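Peptidase (Yersinia bercovieri, PDB 5NYW) is of unknown function but belongs to the Anbu (ancestral beta-subunit) group of proteasome-like Ntn-hydrolase proteins, consistent with peptidase activity. Local coordinates at residues H34-P39 with L61-C66. Residues are numbered along the deposited sequence; the frame is centred on the assembly and turned at random.
With SO4 (sulfate ion), chain B.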
loop_
_atom_site.group_PDB
_atom_site.type_symbol
_atom_site.label_atom_id
_atom_site.label_comp_id
_atom_site.label_asym_id
_atom_site.label_seq_id
_atom_site.Cartn_x
_atom_site.Cartn_y
_atom_site.Cartn_z
ATOM N N HIS L 34 -30.504 -24.719 18.779
ATOM C CA HIS L 34 -31.564 -24.251 17.892
ATOM C C HIS L 34 -31.773 -25.240 16.760
ATOM O O HIS L 34 -30.838 -25.942 16.374
ATOM C CB HIS L 34 -31.225 -22.855 17.376
ATOM C CG HIS L 34 -31.253 -21.804 18.447
ATOM N ND1 HIS L 34 -32.390 -21.084 18.751
ATOM C CD2 HIS L 34 -30.307 -21.397 19.319
ATOM C CE1 HIS L 34 -32.127 -20.251 19.741
ATOM N NE2 HIS L 34 -30.873 -20.426 20.116
ATOM N N LEU L 35 -33.000 -25.318 16.246
ATOM C CA LEU L 35 -33.352 -26.379 15.291
ATOM C C LEU L 35 -33.745 -25.870 13.917
ATOM O O LEU L 35 -34.486 -24.900 13.799
ATOM C CB LEU L 35 -34.509 -27.220 15.829
ATOM C CG LEU L 35 -34.256 -28.260 16.918
ATOM C CD1 LEU L 35 -35.590 -28.811 17.381
ATOM C CD2 LEU L 35 -33.356 -29.372 16.421
ATOM N N PHE L 36 -33.279 -26.549 12.876
ATOM C CA PHE L 36 -33.762 -26.240 11.534
ATOM C C PHE L 36 -34.299 -27.504 10.884
ATOM O O PHE L 36 -33.536 -28.413 10.521
ATOM C CB PHE L 36 -32.663 -25.593 10.675
ATOM C CG PHE L 36 -32.164 -24.292 11.231
ATOM C CD1 PHE L 36 -31.231 -24.269 12.252
ATOM C CD2 PHE L 36 -32.678 -23.094 10.777
ATOM C CE1 PHE L 36 -30.779 -23.072 12.778
ATOM C CE2 PHE L 36 -32.247 -21.891 11.294
ATOM C CZ PHE L 36 -31.291 -21.876 12.304
ATOM N N GLN L 37 -35.627 -27.564 10.780
ATOM C CA GLN L 37 -36.290 -28.798 10.410
ATOM C C GLN L 37 -37.281 -28.682 9.240
ATOM O O GLN L 37 -38.142 -27.805 9.229
ATOM C CB GLN L 37 -37.029 -29.381 11.607
ATOM C CG GLN L 37 -37.729 -30.666 11.217
ATOM C CD GLN L 37 -38.490 -31.303 12.329
ATOM O OE1 GLN L 37 -38.826 -30.656 13.323
ATOM N NE2 GLN L 37 -38.746 -32.600 12.191
ATOM N N GLN L 38 -37.161 -29.595 8.279
ATOM C CA GLN L 38 -38.199 -29.795 7.275
ATOM C C GLN L 38 -38.558 -31.269 7.288
ATOM O O GLN L 38 -37.797 -32.095 6.773
ATOM C CB GLN L 38 -37.751 -29.378 5.886
ATOM C CG GLN L 38 -38.881 -29.368 4.868
ATOM C CD GLN L 38 -38.566 -28.503 3.662
ATOM O OE1 GLN L 38 -37.576 -27.773 3.652
ATOM N NE2 GLN L 38 -39.418 -28.572 2.637
ATOM N N PRO L 39 -39.718 -31.606 7.882
ATOM C CA PRO L 39 -40.144 -32.988 8.138
ATOM C C PRO L 39 -40.053 -33.912 6.914
ATOM O O PRO L 39 -40.569 -33.610 5.830
ATOM C CB PRO L 39 -41.596 -32.828 8.612
ATOM C CG PRO L 39 -42.008 -31.441 8.234
ATOM C CD PRO L 39 -40.739 -30.636 8.311
ATOM N N LEU L 61 -30.063 -14.269 11.712
ATOM C CA LEU L 61 -29.853 -14.074 10.277
ATOM C C LEU L 61 -30.127 -15.359 9.482
ATOM O O LEU L 61 -30.663 -15.298 8.383
ATOM C CB LEU L 61 -28.434 -13.558 9.975
ATOM C CG LEU L 61 -28.084 -12.077 10.218
ATOM C CD1 LEU L 61 -26.627 -11.809 9.891
ATOM C CD2 LEU L 61 -28.985 -11.118 9.443
ATOM N N LEU L 62 -29.729 -16.512 10.016
ATOM C CA LEU L 62 -29.984 -17.795 9.350
ATOM C C LEU L 62 -31.470 -18.122 9.274
ATOM O O LEU L 62 -31.942 -18.641 8.258
ATOM C CB LEU L 62 -29.267 -18.933 10.066
ATOM C CG LEU L 62 -27.752 -18.969 9.928
ATOM C CD1 LEU L 62 -27.149 -19.944 10.916
ATOM C CD2 LEU L 62 -27.400 -19.376 8.523
ATOM N N GLN L 63 -32.186 -17.824 10.360
ATOM C CA GLN L 63 -33.620 -18.070 10.482
ATOM C C GLN L 63 -34.408 -17.187 9.525
ATOM O O GLN L 63 -35.361 -17.631 8.888
ATOM C CB GLN L 63 -34.080 -17.796 11.908
ATOM C CG GLN L 63 -33.625 -18.830 12.920
ATOM C CD GLN L 63 -33.891 -18.379 14.338
ATOM O OE1 GLN L 63 -34.003 -17.182 14.605
ATOM N NE2 GLN L 63 -33.952 -19.329 15.264
ATOM N N ARG L 64 -34.005 -15.926 9.435
ATOM C CA ARG L 64 -34.673 -14.964 8.560
ATOM C C ARG L 64 -34.480 -15.310 7.082
ATOM O O ARG L 64 -35.416 -15.230 6.287
ATOM C CB ARG L 64 -34.150 -13.544 8.843
ATOM C CG ARG L 64 -35.205 -12.529 9.273
ATOM C CD ARG L 64 -36.163 -12.211 8.141
ATOM N NE ARG L 64 -35.529 -12.367 6.828
ATOM C CZ ARG L 64 -36.162 -12.297 5.658
ATOM N NH1 ARG L 64 -35.486 -12.469 4.526
ATOM N NH2 ARG L 64 -37.464 -12.060 5.619
ATOM N N ARG L 65 -33.272 -15.726 6.729
ATOM C CA ARG L 65 -32.952 -16.034 5.348
ATOM C C ARG L 65 -33.561 -17.355 4.857
ATOM O O ARG L 65 -33.650 -17.589 3.656
ATOM C CB ARG L 65 -31.436 -16.035 5.179
ATOM C CG ARG L 65 -30.864 -14.629 5.222
ATOM C CD ARG L 65 -29.355 -14.608 5.403
ATOM N NE ARG L 65 -28.868 -13.239 5.537
ATOM C CZ ARG L 65 -27.628 -12.916 5.880
ATOM N NH1 ARG L 65 -26.726 -13.859 6.120
ATOM N NH2 ARG L 65 -27.296 -11.649 5.988
ATOM N N CYS L 66 -33.968 -18.214 5.783
ATOM C CA CYS L 66 -34.678 -19.442 5.434
ATOM C C CYS L 66 -36.069 -19.179 4.849
ATOM O O CYS L 66 -36.669 -20.060 4.224
ATOM C CB CYS L 66 -34.794 -20.350 6.657
ATOM S SG CYS L 66 -33.338 -21.378 6.949
HETATM S S SO4 B . -31.020 -10.474 3.865
HETATM O O1 SO4 B . -29.770 -10.796 3.178
HETATM O O2 SO4 B . -32.010 -11.521 3.594
HETATM O O3 SO4 B . -30.807 -10.386 5.316
HETATM O O4 SO4 B . -31.498 -9.184 3.358
#
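Like other Ntn-hydrolases of the proteasome family, Anbu is built as a four-layer alpha-beta-beta-alpha sandwich, and this contact joins one sheet to one helical layer: strand 33-38, outermost in its sheet within the chain, meets the last turn or so of helix 52-65. The two short segments run almost parallel, at 19°, with axes 10.6 Å apart. Phe36 reaches about halfway across, and side chains of the helix meet it. From CB its first torsion (chi1 -61°) sets CG beside the backbone N and anti to the carbonyl carbon, and one side of the ring, CD2 to CZ, lies toward the helix. CD2 comes 4.2 Å from Cys66 SG, an oblique sulfur-aromatic contact. One atom further, CE2 makes the closest approach, 3.7 Å from Gln63 CG, and at the tip CZ lies 4.2 Å from Leu62 CB. A long, flat hydrocarbon suits this buried place, since Val46 and Leu44 of strand 42-50 also touch it. Leu62, also buried, packs on Leu87 and Thr90 of helix 80-98, whereas the small, polarisable sulfur of Cys66 fits beside the ring. Gln63 suits the exposed margin: its side chain crosses that of Phe36 at about a right angle, with CG doing the touching, and its extended chain carries the amide on toward His34. That imidazole is held elsewhere, its NE2 hydrogen-bonded to Arg31 O, while ND1 lies 4.2 Å from Gln63 NE2.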